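Long-range contacts in glycosyl hydrolase (Rhizobium leguminosarum bv. trifolii, PDB 5NDX), which probably hydrolyses O-glycosidic bonds as a family 39 glycoside hydrolase and is a bacterial orthologue of human alpha-L-iduronidase: residues M553-A558 with I587-L592; F566-V571 with C605-F610. The protein carries 2 engineered substitutions. All coordinates share one frame; numbering follows the deposited sequence.

Contact 1 of 2, residues M553-A558 with I587-L592; sequences MLFWAA and ISTAFL
Strand 553-557 runs antiparallel to strand 590-592 at 172°, the axes 4.6 Å apart at closest, with Leu554 and Phe591 as the hydrogen-bonded pair between the non-hydrogen-bonded pairs Met553-Leu592 and Phe555-Ala590. Leu554 N reaches Phe591 O in the carbonyl plane at 2.8 Å; in return, Phe591 N approaches Leu554 O from above its plane. Beyond this pair Thr589, centre of an inverse gamma turn, accepts from Trp556 N through its O at 3.2 Å. Trp556 and Thr589 both hold chi1 in the crowded position between backbone N and carbonyl carbon (65° and 64°). The indole thereby lies against Thr589, whose CB stands 3.6 Å from the centroid of the five-membered ring in a CH-pi contact over the face. Ala590 N sits over the same face nearer the rim, and Phe591 CB meets the edge in plane. On the sheet face bearing Met553, the thioether chain, bent at chi2, sets Met553 CE 3.7 Å from Ala590 CB and crosses Leu592 at about a right angle. Thr589 OG1 donates to Trp556 O at 2.8 Å, and Arg89 NH2 grips the same oxygen, so a side-chain bond and a charge that would probably polarise the carbonyl fasten the strand where regular pairing stops.

Contact 2 of 2, residues F566-V571 with C605-F610; sequences FYDVLV and CARDAF. Unlike the reference sequence in segment 605-610: Arg607 (reference His). With SO4 (sulfate ion), chain G.
Arg607 NH1 is held by two hydrogen bonds, one to sulfate O2 at 2.8 Å and a weak one to Gly611 O. Arg607 NH2 donates to sulfate O3 at 2.6 Å, and Arg607 NE gives a weak hydrogen bond, part of a salt bridge, to Asp568 OD2 at 3.3 Å. The sulfate lies at the guanidinium edge, and Asp568 OD2 is also near the guanidinium plane, although the carboxylate is turned 51° against that plane. The chain, extended from CG to NE, sets NE beside the aspartate and sends NH1 and NH2 on to the sulfate, so that the positive charge would be balanced from two directions; the sulfate probably comes from the crystallisation liquor, and the reference sequence has histidine here.

Beneath these charges, the pairs Phe566-Arg607 and Asp568-Cys605 each exchange two backbone hydrogen bonds. Phe566 N points at Arg607 O almost dead straight (178°), while Arg607 N meets Phe566 O at 2.7 Å, nearly along the C=O axis. On the Asp568 side of the sheet Leu570 CD1 presses tightly on Cys605 SG, at 3.3 Å, and that sulfur is bonded to Cys617. Tyr567 and Ala606, the non-hydrogen-bonded pair between, project from the other side; the ring, with CG anti to the carbonyl carbon, brings Tyr567 CE1 to 3.8 Å from Ala606 CB and meets Trp556 edge-to-face. An alanine in place of Tyr567 would remove the ring that touches Ala606 and Trp556, and would probably loosen the join to strand 549-557.

The two strands, at 146° and so markedly twisted, are the inner pair of a four-stranded antiparallel sheet, with 579-580 beside 566-572 and 618-620 beside 601-607. Past the pairing, Ala609 and Phe610 rest on strand 436-445 of the nine-stranded sheet.

In the fold
The chain first builds the parallel eight-stranded barrel and the whole nine-stranded sheet, whose strand 4-10 comes first of all, then a C-terminal domain whose three- and four-stranded sheets are consistent with a fibronectin type III-like sandwich. Strand 549-557 enters contact 1 and strand 566-572 enters contact 2; strand 590-594 then returns to close the first loop, and strand 601-607 closes the second. The closures therefore cross, each loop carrying one strand of the other contact, and the chain crosses from one sheet to the other three times. Their centres lie about 11 Å apart, joined through Leu554 on Val569 and Ile587 on Phe566. Contact 1 also faces helix 36-45 of the barrel domain, whereas contact 2 leads toward strand 436-445.

Contact 1 of 2, residues M553-A558 with I587-L592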
loop_
_atom_site.group_PDB
_atom_site.type_symbol
_atom_site.label_atom_id
_atom_site.label_comp_id
_atom_site.label_asym_id
_atom_site.label_seq_id
_atom_site.Cartn_x
_atom_site.Cartn_y
_atom_site.Cartn_z
ATOM N N MET A 553 -4.423 20.549 1.244
ATOM C CA MET A 553 -3.893 19.333 0.703
ATOM C C MET A 553 -3.823 19.454 -0.812
ATOM O O MET A 553 -4.841 19.761 -1.438
ATOM C CB MET A 553 -4.786 18.164 1.068
ATOM C CG MET A 553 -4.247 16.820 0.647
ATOM S SD MET A 553 -2.743 16.500 1.622
ATOM C CE MET A 553 -1.998 15.237 0.622
ATOM N N LEU A 554 -2.634 19.209 -1.370
ATOM C CA LEU A 554 -2.387 19.183 -2.805
ATOM C C LEU A 554 -2.236 17.733 -3.260
ATOM O O LEU A 554 -1.584 16.898 -2.561
ATOM C CB LEU A 554 -1.115 19.958 -3.142
ATOM C CG LEU A 554 -1.131 21.483 -3.182
ATOM C CD1 LEU A 554 -1.545 22.052 -1.840
ATOM C CD2 LEU A 554 0.233 22.060 -3.564
ATOM N N PHE A 555 -2.796 17.431 -4.423
ATOM C CA PHE A 555 -2.722 16.109 -5.074
ATOM C C PHE A 555 -2.523 16.381 -6.562
ATOM O O PHE A 555 -3.136 17.291 -7.085
ATOM C CB PHE A 555 -4.029 15.341 -4.846
ATOM C CG PHE A 555 -4.074 13.990 -5.502
ATOM C CD1 PHE A 555 -3.168 12.966 -5.115
ATOM C CD2 PHE A 555 -5.065 13.687 -6.481
ATOM C CE1 PHE A 555 -3.253 11.673 -5.672
ATOM C CE2 PHE A 555 -5.131 12.409 -7.073
ATOM C CZ PHE A 555 -4.223 11.390 -6.663
ATOM N N TRP A 556 -1.666 15.609 -7.224
ATOM C CA TRP A 556 -1.367 15.790 -8.632
ATOM C C TRP A 556 -0.944 14.469 -9.222
ATOM O O TRP A 556 -0.985 13.454 -8.529
ATOM C CB TRP A 556 -0.325 16.896 -8.833
ATOM C CG TRP A 556 1.010 16.658 -8.290
ATOM C CD1 TRP A 556 2.073 16.129 -8.931
ATOM C CD2 TRP A 556 1.461 17.023 -6.988
ATOM N NE1 TRP A 556 3.162 16.120 -8.105
ATOM C CE2 TRP A 556 2.816 16.664 -6.904
ATOM C CE3 TRP A 556 0.838 17.586 -5.871
ATOM C CZ2 TRP A 556 3.568 16.828 -5.740
ATOM C CZ3 TRP A 556 1.614 17.814 -4.714
ATOM C CH2 TRP A 556 2.970 17.416 -4.672
ATOM N N ALA A 557 -0.551 14.457 -10.488
ATOM C CA ALA A 557 -0.099 13.256 -11.175
ATOM C C ALA A 557 1.251 13.557 -11.771
ATOM O O ALA A 557 1.542 14.706 -12.081
ATOM C CB ALA A 557 -1.117 12.875 -12.302
ATOM N N ALA A 558 2.088 12.535 -11.907
ATOM C CA ALA A 558 3.377 12.640 -12.597
ATOM C C ALA A 558 3.121 12.920 -14.100
ATOM O O ALA A 558 2.153 12.422 -14.651
ATOM C CB ALA A 558 4.179 11.309 -12.446
ATOM N N ILE A 587 8.867 12.325 -3.305
ATOM C CA ILE A 587 8.715 11.331 -4.379
ATOM C C ILE A 587 7.255 10.957 -4.729
ATOM O O ILE A 587 7.026 10.365 -5.788
ATOM C CB ILE A 587 9.529 10.049 -4.176
ATOM C CG1 ILE A 587 9.081 9.336 -2.930
ATOM C CG2 ILE A 587 11.011 10.357 -4.118
ATOM C CD1 ILE A 587 9.834 8.031 -2.755
ATOM N N SER A 588 6.315 11.265 -3.846
ATOM C CA SER A 588 4.900 11.030 -4.091
ATOM C C SER A 588 4.243 12.346 -4.479
ATOM O O SER A 588 4.706 13.414 -4.112
ATOM C CB SER A 588 4.198 10.430 -2.814
ATOM O OG SER A 588 4.534 9.022 -2.697
ATOM N N THR A 589 3.134 12.250 -5.186
ATOM C CA THR A 589 2.470 13.404 -5.763
ATOM C C THR A 589 1.375 13.913 -4.869
ATOM O O THR A 589 0.234 14.001 -5.272
ATOM C CB THR A 589 1.905 13.026 -7.131
ATOM O OG1 THR A 589 0.908 12.022 -6.960
ATOM C CG2 THR A 589 3.018 12.521 -8.020
ATOM N N ALA A 590 1.760 14.290 -3.650
ATOM C CA ALA A 590 0.842 14.788 -2.665
ATOM C C ALA A 590 1.606 15.639 -1.653
ATOM O O ALA A 590 2.780 15.413 -1.410
ATOM C CB ALA A 590 0.112 13.637 -1.980
ATOM N N PHE A 591 0.963 16.682 -1.148
ATOM C CA PHE A 591 1.597 17.559 -0.180
ATOM C C PHE A 591 0.599 18.303 0.671
ATOM O O PHE A 591 -0.317 18.918 0.156
ATOM C CB PHE A 591 2.518 18.540 -0.906
ATOM C CG PHE A 591 3.224 19.495 0.012
ATOM C CD1 PHE A 591 4.261 19.061 0.821
ATOM C CD2 PHE A 591 2.814 20.829 0.116
ATOM C CE1 PHE A 591 4.935 19.957 1.685
ATOM C CE2 PHE A 591 3.470 21.710 0.990
ATOM C CZ PHE A 591 4.539 21.270 1.771
ATOM N N LEU A 592 0.774 18.242 1.983
ATOM C CA LEU A 592 -0.038 19.004 2.904
ATOM C C LEU A 592 0.658 20.335 3.240
ATOM O O LEU A 592 1.758 20.324 3.778
ATOM C CB LEU A 592 -0.376 18.207 4.205
ATOM C CG LEU A 592 -1.335 19.197 4.915
ATOM C CD1 LEU A 592 -2.782 18.787 4.898
ATOM C CD2 LEU A 592 -0.877 19.870 6.161
#

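Contact 2 of 2, residues F566-V571 with C605-F610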
loop_
_atom_site.group_PDB
_atom_site.type_symbol
_atom_site.label_atom_id
_atom_site.label_comp_id
_atom_site.label_asym_id
_atom_site.label_seq_id
_atom_site.Cartn_x
_atom_site.Cartn_y
_atom_site.Cartn_z
ATOM N N PHE A 566 11.517 13.923 -8.342
ATOM C CA PHE A 566 11.165 14.554 -7.087
ATOM C C PHE A 566 10.391 15.855 -7.315
ATOM O O PHE A 566 10.685 16.583 -8.263
ATOM C CB PHE A 566 12.466 14.893 -6.356
ATOM C CG PHE A 566 13.297 13.691 -6.077
ATOM C CD1 PHE A 566 14.227 13.254 -6.984
ATOM C CD2 PHE A 566 13.088 12.959 -4.915
ATOM C CE1 PHE A 566 14.993 12.139 -6.717
ATOM C CE2 PHE A 566 13.864 11.845 -4.649
ATOM C CZ PHE A 566 14.800 11.432 -5.559
ATOM N N TYR A 567 9.433 16.169 -6.455
ATOM C CA TYR A 567 8.581 17.361 -6.634
ATOM C C TYR A 567 8.883 18.389 -5.552
ATOM O O TYR A 567 9.212 18.043 -4.388
ATOM C CB TYR A 567 7.087 16.994 -6.657
ATOM C CG TYR A 567 6.765 15.991 -7.711
ATOM C CD1 TYR A 567 6.520 16.374 -9.033
ATOM C CD2 TYR A 567 6.813 14.637 -7.436
ATOM C CE1 TYR A 567 6.291 15.409 -10.029
ATOM C CE2 TYR A 567 6.581 13.676 -8.418
ATOM C CZ TYR A 567 6.302 14.072 -9.731
ATOM O OH TYR A 567 6.090 13.085 -10.687
ATOM N N ASP A 568 8.832 19.649 -5.961
ATOM C CA ASP A 568 8.789 20.793 -5.058
ATOM C C ASP A 568 7.419 21.431 -5.192
ATOM O O ASP A 568 6.802 21.410 -6.267
ATOM C CB ASP A 568 9.808 21.818 -5.506
ATOM C CG ASP A 568 11.245 21.319 -5.372
ATOM O OD1 ASP A 568 11.544 20.458 -4.509
ATOM O OD2 ASP A 568 12.067 21.792 -6.167
ATOM N N VAL A 569 6.964 21.997 -4.097
ATOM C CA VAL A 569 5.746 22.753 -4.041
ATOM C C VAL A 569 6.136 24.169 -3.743
ATOM O O VAL A 569 6.908 24.417 -2.803
ATOM C CB VAL A 569 4.803 22.252 -2.956
ATOM C CG1 VAL A 569 3.575 23.150 -2.886
ATOM C CG2 VAL A 569 4.382 20.833 -3.252
ATOM N N LEU A 570 5.618 25.088 -4.549
ATOM C CA LEU A 570 5.868 26.514 -4.374
ATOM C C LEU A 570 4.584 27.306 -4.181
ATOM O O LEU A 570 3.494 26.866 -4.520
ATOM C CB LEU A 570 6.615 27.075 -5.561
ATOM C CG LEU A 570 7.948 26.414 -5.870
ATOM C CD1 LEU A 570 7.744 25.416 -6.962
ATOM C CD2 LEU A 570 8.927 27.457 -6.379
ATOM N N VAL A 571 4.755 28.504 -3.661
ATOM C CA VAL A 571 3.669 29.370 -3.322
ATOM C C VAL A 571 3.989 30.781 -3.778
ATOM O O VAL A 571 5.112 31.269 -3.603
ATOM C CB VAL A 571 3.406 29.329 -1.821
ATOM C CG1 VAL A 571 2.914 30.672 -1.273
ATOM C CG2 VAL A 571 2.385 28.242 -1.540
ATOM N N CYS A 605 6.589 21.723 -9.299
ATOM C CA CYS A 605 7.645 21.481 -10.282
ATOM C C CYS A 605 8.163 20.067 -10.114
ATOM O O CYS A 605 8.253 19.587 -8.996
ATOM C CB CYS A 605 8.809 22.469 -10.060
ATOM S SG CYS A 605 8.184 24.199 -10.043
ATOM N N ALA A 606 8.522 19.407 -11.208
ATOM C CA ALA A 606 9.256 18.163 -11.148
ATOM C C ALA A 606 10.728 18.482 -11.296
ATOM O O ALA A 606 11.071 19.469 -11.960
ATOM C CB ALA A 606 8.796 17.184 -12.202
ATOM N N ARG A 607 11.569 17.710 -10.593
ATOM C CA ARG A 607 13.027 17.780 -10.670
ATOM C C ARG A 607 13.582 16.387 -10.893
ATOM O O ARG A 607 13.174 15.450 -10.218
ATOM C CB ARG A 607 13.639 18.346 -9.410
ATOM C CG ARG A 607 13.644 19.851 -9.376
ATOM C CD ARG A 607 14.777 20.407 -8.522
ATOM N NE ARG A 607 14.530 21.841 -8.413
ATOM C CZ ARG A 607 14.938 22.759 -9.285
ATOM N NH1 ARG A 607 15.700 22.431 -10.321
ATOM N NH2 ARG A 607 14.602 24.035 -9.103
ATOM N N ASP A 608 14.452 16.239 -11.876
ATOM C CA ASP A 608 15.057 14.968 -12.108
ATOM C C ASP A 608 16.307 14.860 -11.231
ATOM O O ASP A 608 16.711 15.822 -10.559
ATOM C CB ASP A 608 15.333 14.716 -13.582
ATOM C CG ASP A 608 16.386 15.641 -14.188
ATOM O OD1 ASP A 608 17.167 16.279 -13.459
ATOM O OD2 ASP A 608 16.405 15.701 -15.445
ATOM N N ALA A 609 16.939 13.710 -11.280
ATOM C CA ALA A 609 18.093 13.479 -10.414
ATOM C C ALA A 609 19.347 14.255 -10.877
ATOM O O ALA A 609 20.313 14.359 -10.132
ATOM C CB ALA A 609 18.359 11.983 -10.303
ATOM N N PHE A 610 19.311 14.856 -12.073
ATOM C CA PHE A 610 20.396 15.696 -12.537
ATOM C C PHE A 610 20.178 17.163 -12.142
ATOM O O PHE A 610 20.879 17.999 -12.613
ATOM C CB PHE A 610 20.602 15.496 -14.047
ATOM C CG PHE A 610 20.879 14.073 -14.394
ATOM C CD1 PHE A 610 19.847 13.179 -14.556
ATOM C CD2 PHE A 610 22.175 13.599 -14.442
ATOM C CE1 PHE A 610 20.088 11.851 -14.820
ATOM C CE2 PHE A 610 22.424 12.258 -14.683
ATOM C CZ PHE A 610 21.379 11.393 -14.866
HETATM S S SO4 G . 15.731 26.236 -11.426
HETATM O O1 SO4 G . 17.019 26.957 -11.591
HETATM O O2 SO4 G . 15.925 24.806 -11.754
HETATM O O3 SO4 G . 15.269 26.371 -10.026
HETATM O O4 SO4 G . 14.712 26.811 -12.335
#